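Novel antigen receptor (Ginglymostoma cirratum, PDB 4Q97) serves as the IgNAR antibody of the nurse shark, probably recognising antigen through its variable domain, with C1 as one of its constant immunoglobulin domains. Local coordinates at residues A[36-40]-A[41-45]; A[64-67]-A[68-72]. All coordinates share one frame; numbering follows the deposited sequence.

Interaction 1 (A[36-40]-A[41-45])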
loop_
_atom_site.group_PDB
_atom_site.type_symbol
_atom_site.label_atom_id
_atom_site.label_comp_id
_atom_site.label_asym_id
_atom_site.label_seq_id
_atom_site.Cartn_x
_atom_site.Cartn_y
_atom_site.Cartn_z
ATOM N N SER A 36 3.775 -4.640 -7.530
ATOM C CA SER A 36 4.783 -5.543 -6.975
ATOM C C SER A 36 5.237 -6.591 -7.978
ATOM O O SER A 36 4.470 -6.999 -8.848
ATOM C CB SER A 36 4.215 -6.242 -5.738
ATOM O OG SER A 36 3.007 -6.902 -6.056
ATOM N N GLY A 37 6.481 -7.033 -7.852
ATOM C CA GLY A 37 6.963 -8.184 -8.615
ATOM C C GLY A 37 7.506 -7.860 -9.989
ATOM O O GLY A 37 7.537 -8.722 -10.878
ATOM N N TYR A 38 7.948 -6.619 -10.159
ATOM C CA TYR A 38 8.492 -6.175 -11.431
ATOM C C TYR A 38 10.011 -6.029 -11.386
ATOM O O TYR A 38 10.592 -5.655 -10.360
ATOM C CB TYR A 38 7.822 -4.872 -11.888
ATOM C CG TYR A 38 7.995 -3.715 -10.932
ATOM C CD1 TYR A 38 9.015 -2.789 -11.114
ATOM C CD2 TYR A 38 7.134 -3.541 -9.848
ATOM C CE1 TYR A 38 9.183 -1.728 -10.239
ATOM C CE2 TYR A 38 7.297 -2.479 -8.967
ATOM C CZ TYR A 38 8.326 -1.580 -9.166
ATOM O OH TYR A 38 8.500 -0.521 -8.306
ATOM N N TYR A 39 10.637 -6.354 -12.511
ATOM C CA TYR A 39 12.071 -6.190 -12.709
ATOM C C TYR A 39 12.287 -5.849 -14.182
ATOM O O TYR A 39 11.701 -6.508 -15.047
ATOM C CB TYR A 39 12.828 -7.476 -12.356
ATOM C CG TYR A 39 14.328 -7.301 -12.381
ATOM C CD1 TYR A 39 15.024 -6.974 -11.224
ATOM C CD2 TYR A 39 15.050 -7.434 -13.569
ATOM C CE1 TYR A 39 16.396 -6.795 -11.240
ATOM C CE2 TYR A 39 16.424 -7.250 -13.597
ATOM C CZ TYR A 39 17.089 -6.934 -12.425
ATOM O OH TYR A 39 18.451 -6.758 -12.426
ATOM N N PRO A 40 13.101 -4.811 -14.486
ATOM C CA PRO A 40 13.794 -3.831 -13.634
ATOM C C PRO A 40 12.829 -2.886 -12.911
ATOM O O PRO A 40 11.614 -3.054 -13.011
ATOM C CB PRO A 40 14.644 -3.036 -14.637
ATOM C CG PRO A 40 14.779 -3.921 -15.823
ATOM C CD PRO A 40 13.464 -4.628 -15.902
ATOM N N GLU A 41 13.370 -1.903 -12.194
ATOM C CA GLU A 41 12.555 -0.976 -11.402
ATOM C C GLU A 41 11.701 -0.003 -12.236
ATOM O O GLU A 41 10.566 0.287 -11.870
ATOM C CB GLU A 41 13.428 -0.224 -10.386
ATOM C CG GLU A 41 14.423 0.748 -10.992
ATOM C CD GLU A 41 15.792 0.649 -10.350
ATOM O OE1 GLU A 41 16.706 0.107 -11.007
ATOM O OE2 GLU A 41 15.953 1.094 -9.191
ATOM N N ASN A 42 12.253 0.484 -13.348
ATOM C CA ASN A 42 11.575 1.425 -14.251
ATOM C C ASN A 42 10.083 1.204 -14.495
ATOM O O ASN A 42 9.692 0.317 -15.251
ATOM C CB ASN A 42 12.301 1.483 -15.598
ATOM C CG ASN A 42 13.179 2.711 -15.734
ATOM O OD1 ASN A 42 13.037 3.487 -16.682
ATOM N ND2 ASN A 42 14.086 2.902 -14.780
ATOM N N ILE A 43 9.262 2.032 -13.856
ATOM C CA ILE A 43 7.819 2.043 -14.091
ATOM C C ILE A 43 7.280 3.464 -14.232
ATOM O O ILE A 43 7.883 4.418 -13.729
ATOM C CB ILE A 43 7.041 1.329 -12.961
ATOM C CG1 ILE A 43 7.624 1.702 -11.591
ATOM C CG2 ILE A 43 7.029 -0.183 -13.186
ATOM C CD1 ILE A 43 6.789 1.257 -10.411
ATOM N N ALA A 44 6.150 3.595 -14.923
ATOM C CA ALA A 44 5.388 4.844 -14.954
ATOM C C ALA A 44 4.008 4.612 -14.339
ATOM O O ALA A 44 3.293 3.686 -14.739
ATOM C CB ALA A 44 5.259 5.364 -16.380
ATOM N N VAL A 45 3.653 5.441 -13.356
ATOM C CA VAL A 45 2.352 5.353 -12.682
ATOM C C VAL A 45 1.513 6.589 -12.984
ATOM O O VAL A 45 2.006 7.716 -12.918
ATOM C CB VAL A 45 2.483 5.226 -11.143
ATOM C CG1 VAL A 45 1.154 4.813 -10.519
ATOM C CG2 VAL A 45 3.572 4.239 -10.765
HETATM O O HOH W 1 10.880 0.494 -8.903
#
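Ile43 lies across one face of the Tyr38 ring, and these two side chains form the tight part of the corner made by residues 36-45. They cross at about a right angle. The methyl CG2 of Ile43 makes a CH-pi contact, 4.1 Å from the centroid of the Tyr38 ring and offset toward its rim. On that same face the other branch runs on to the phenol end, where Ile43 CD1 is 3.5 Å from Tyr38 CZ. The ring is brought here by a chi1 of 60°, which sets CG of Tyr38 between its own backbone N and carbonyl carbon and turns the ring toward residues 41-43. At the ring edge, near its plane, the carbonyl oxygen of Glu41 approaches Tyr38 CE1 closely, at 2.9 Å. A water ties the same two residues together: it is 2.7 Å from Tyr38 OH and donates to Glu41 O at 3.0 Å, so the phenol is met at its end by the water and over one face by Ile43. Cys73 and Val94 add to the packing around this pair.

The outer side is much looser. The bent chain of Glu41 leads its carboxylate away from the ring, and the side chain of Asn42 likewise lies exposed, whereas the backbone carbonyls of Tyr39 and Asn42 are both held by the imidazole of His96. Gly37 and Tyr38 form a G1 beta bulge against Phe71. Between Tyr39 and Pro40 the peptide bond is cis, which bends the chain sharply just after the tyrosine. This cis Tyr-Pro step is characteristic of the B-C loop of immunoglobulin constant domains, where the chain passes from one sheet of the sandwich to the other.

Interaction 2 (A[64-67]-A[68-72])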
loop_
_atom_site.group_PDB
_atom_site.type_symbol
_atom_site.label_atom_id
_atom_site.label_comp_id
_atom_site.label_asym_id
_atom_site.label_seq_id
_atom_site.Cartn_x
_atom_site.Cartn_y
_atom_site.Cartn_z
ATOM N N VAL A 64 10.805 -0.931 -2.816
ATOM C CA VAL A 64 11.643 -1.824 -2.029
ATOM C C VAL A 64 11.957 -3.097 -2.797
ATOM O O VAL A 64 11.187 -3.535 -3.661
ATOM C CB VAL A 64 11.021 -2.197 -0.667
ATOM C CG1 VAL A 64 11.130 -1.033 0.303
ATOM C CG2 VAL A 64 9.576 -2.657 -0.824
ATOM N N LYS A 65 13.100 -3.677 -2.458
ATOM C CA LYS A 65 13.559 -4.926 -3.025
ATOM C C LYS A 65 13.052 -6.057 -2.135
ATOM O O LYS A 65 13.470 -6.173 -0.980
ATOM C CB LYS A 65 15.088 -4.919 -3.052
ATOM C CG LYS A 65 15.735 -5.895 -4.013
ATOM C CD LYS A 65 17.245 -5.724 -3.960
ATOM C CE LYS A 65 17.899 -6.052 -5.288
ATOM N NZ LYS A 65 19.376 -6.156 -5.136
ATOM N N THR A 66 12.150 -6.882 -2.666
ATOM C CA THR A 66 11.621 -8.028 -1.913
ATOM C C THR A 66 12.655 -9.160 -1.836
ATOM O O THR A 66 13.758 -9.050 -2.384
ATOM C CB THR A 66 10.294 -8.572 -2.507
ATOM O OG1 THR A 66 10.568 -9.413 -3.637
ATOM C CG2 THR A 66 9.361 -7.442 -2.920
ATOM N N SER A 67 12.286 -10.242 -1.154
ATOM C CA SER A 67 13.112 -11.445 -1.064
ATOM C C SER A 67 13.250 -12.183 -2.398
ATOM O O SER A 67 14.055 -13.105 -2.520
ATOM C CB SER A 67 12.534 -12.392 -0.012
ATOM O OG SER A 67 11.155 -12.623 -0.251
ATOM N N SER A 68 12.467 -11.776 -3.395
ATOM C CA SER A 68 12.482 -12.429 -4.705
ATOM C C SER A 68 13.404 -11.757 -5.722
ATOM O O SER A 68 13.379 -12.113 -6.900
ATOM C CB SER A 68 11.062 -12.500 -5.275
ATOM O OG SER A 68 10.343 -13.580 -4.717
ATOM N N ASN A 69 14.236 -10.819 -5.267
ATOM C CA ASN A 69 14.952 -9.898 -6.166
ATOM C C ASN A 69 13.935 -9.218 -7.074
ATOM O O ASN A 69 14.044 -9.202 -8.307
ATOM C CB ASN A 69 16.091 -10.583 -6.936
ATOM C CG ASN A 69 17.381 -10.655 -6.133
ATOM O OD1 ASN A 69 18.257 -11.472 -6.421
ATOM N ND2 ASN A 69 17.506 -9.797 -5.120
ATOM N N ASP A 70 12.930 -8.681 -6.395
ATOM C CA ASP A 70 11.771 -8.037 -6.966
ATOM C C ASP A 70 11.691 -6.633 -6.429
ATOM O O ASP A 70 12.332 -6.299 -5.426
ATOM C CB ASP A 70 10.515 -8.754 -6.488
ATOM C CG ASP A 70 9.868 -9.560 -7.555
ATOM O OD1 ASP A 70 10.145 -9.296 -8.744
ATOM O OD2 ASP A 70 9.065 -10.444 -7.201
ATOM N N PHE A 71 10.872 -5.820 -7.083
ATOM C CA PHE A 71 10.538 -4.519 -6.559
ATOM C C PHE A 71 9.044 -4.426 -6.309
ATOM O O PHE A 71 8.233 -4.874 -7.123
ATOM C CB PHE A 71 10.995 -3.415 -7.512
ATOM C CG PHE A 71 12.490 -3.304 -7.641
ATOM C CD1 PHE A 71 13.232 -2.579 -6.714
ATOM C CD2 PHE A 71 13.155 -3.921 -8.697
ATOM C CE1 PHE A 71 14.607 -2.472 -6.835
ATOM C CE2 PHE A 71 14.530 -3.817 -8.826
ATOM C CZ PHE A 71 15.259 -3.093 -7.890
ATOM N N SER A 72 8.697 -3.865 -5.157
ATOM C CA SER A 72 7.329 -3.476 -4.865
ATOM C C SER A 72 7.314 -2.003 -4.509
ATOM O O SER A 72 8.257 -1.490 -3.902
ATOM C CB SER A 72 6.767 -4.287 -3.701
ATOM O OG SER A 72 6.680 -5.664 -4.021
#
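Val64 and Ser72 face each other as an antiparallel hydrogen-bonded pair and supply the straightest backbone bonds of this hairpin. Val64 N donates to Ser72 O at 2.8 Å, and Ser72 N returns a bond to Val64 O at 2.9 Å. The oxygen of Val64 also receives a CA-H...O contact from Phe71. Nearer the turn, Thr66 N reaches Asp70 O at 2.8 Å from well above the carbonyl plane, 42° out of it, and Lys65 CA adds a second CA-H...O contact to that oxygen.

Residues 66-69 close the loop as a type I turn whose own bond, Asn69 N to Thr66 O, is weak. The hydroxyl of Thr66 also accepts a bond from Ser68 N, 3.0 Å from OG1, an ST turn. A chi1 of 80° puts OG1 between the backbone N and carbonyl carbon of Thr66, aimed into the turn, while CG2 is left to lie against the neighbouring strand. Asn69 takes a left-handed backbone conformation, after which Asp70 O accepts the bond from Thr66 N.

Packing centres on Thr66, whose OG1 is close to Asp70 CB (2.9 Å) and whose CG2 touches Ser72 OG at 3.4 Å. The extended chain of Lys65 runs beside Asn69, pointing the same way, with Lys65 CE 3.8 Å from Asn69 ND2.

The two faces have different neighbours. On that of Lys65 and Phe71, the side chain of Phe71 meets Tyr38, Tyr39 and Glu41; on that of Val64 and Ser72, Thr60 and Leu76 of the second subunit pack, while Ser67 OG is hydrogen-bonded to Lys78 of the second subunit. The hairpin thus joins strand 58-65, outermost in this sheet within the chain, to strand 71-80, which is flanked on its other side by strand 28-38.

Interactions 1 and 2 come in series along the chain, with centres about 10 Å apart on the same side of the domain's centre. Strands 28-38 and 71-80 are neighbours in one four-stranded antiparallel sheet, and the two contacts meet there: Gly37 N lies 2.9 Å from Phe71 O, a probable hydrogen bond, and Ser36 packs on Ser72. Their roles in the sandwich differ. Segment 36-45 carries the chain across to the sheet containing strand 44-49, whereas 64-72 is a hairpin that stays within its own sheet. Both lie near the second subunit, interaction 1 through Ser36 and interaction 2 through five residues. Two turns at one end of the C1-set domain are thereby joined side by side.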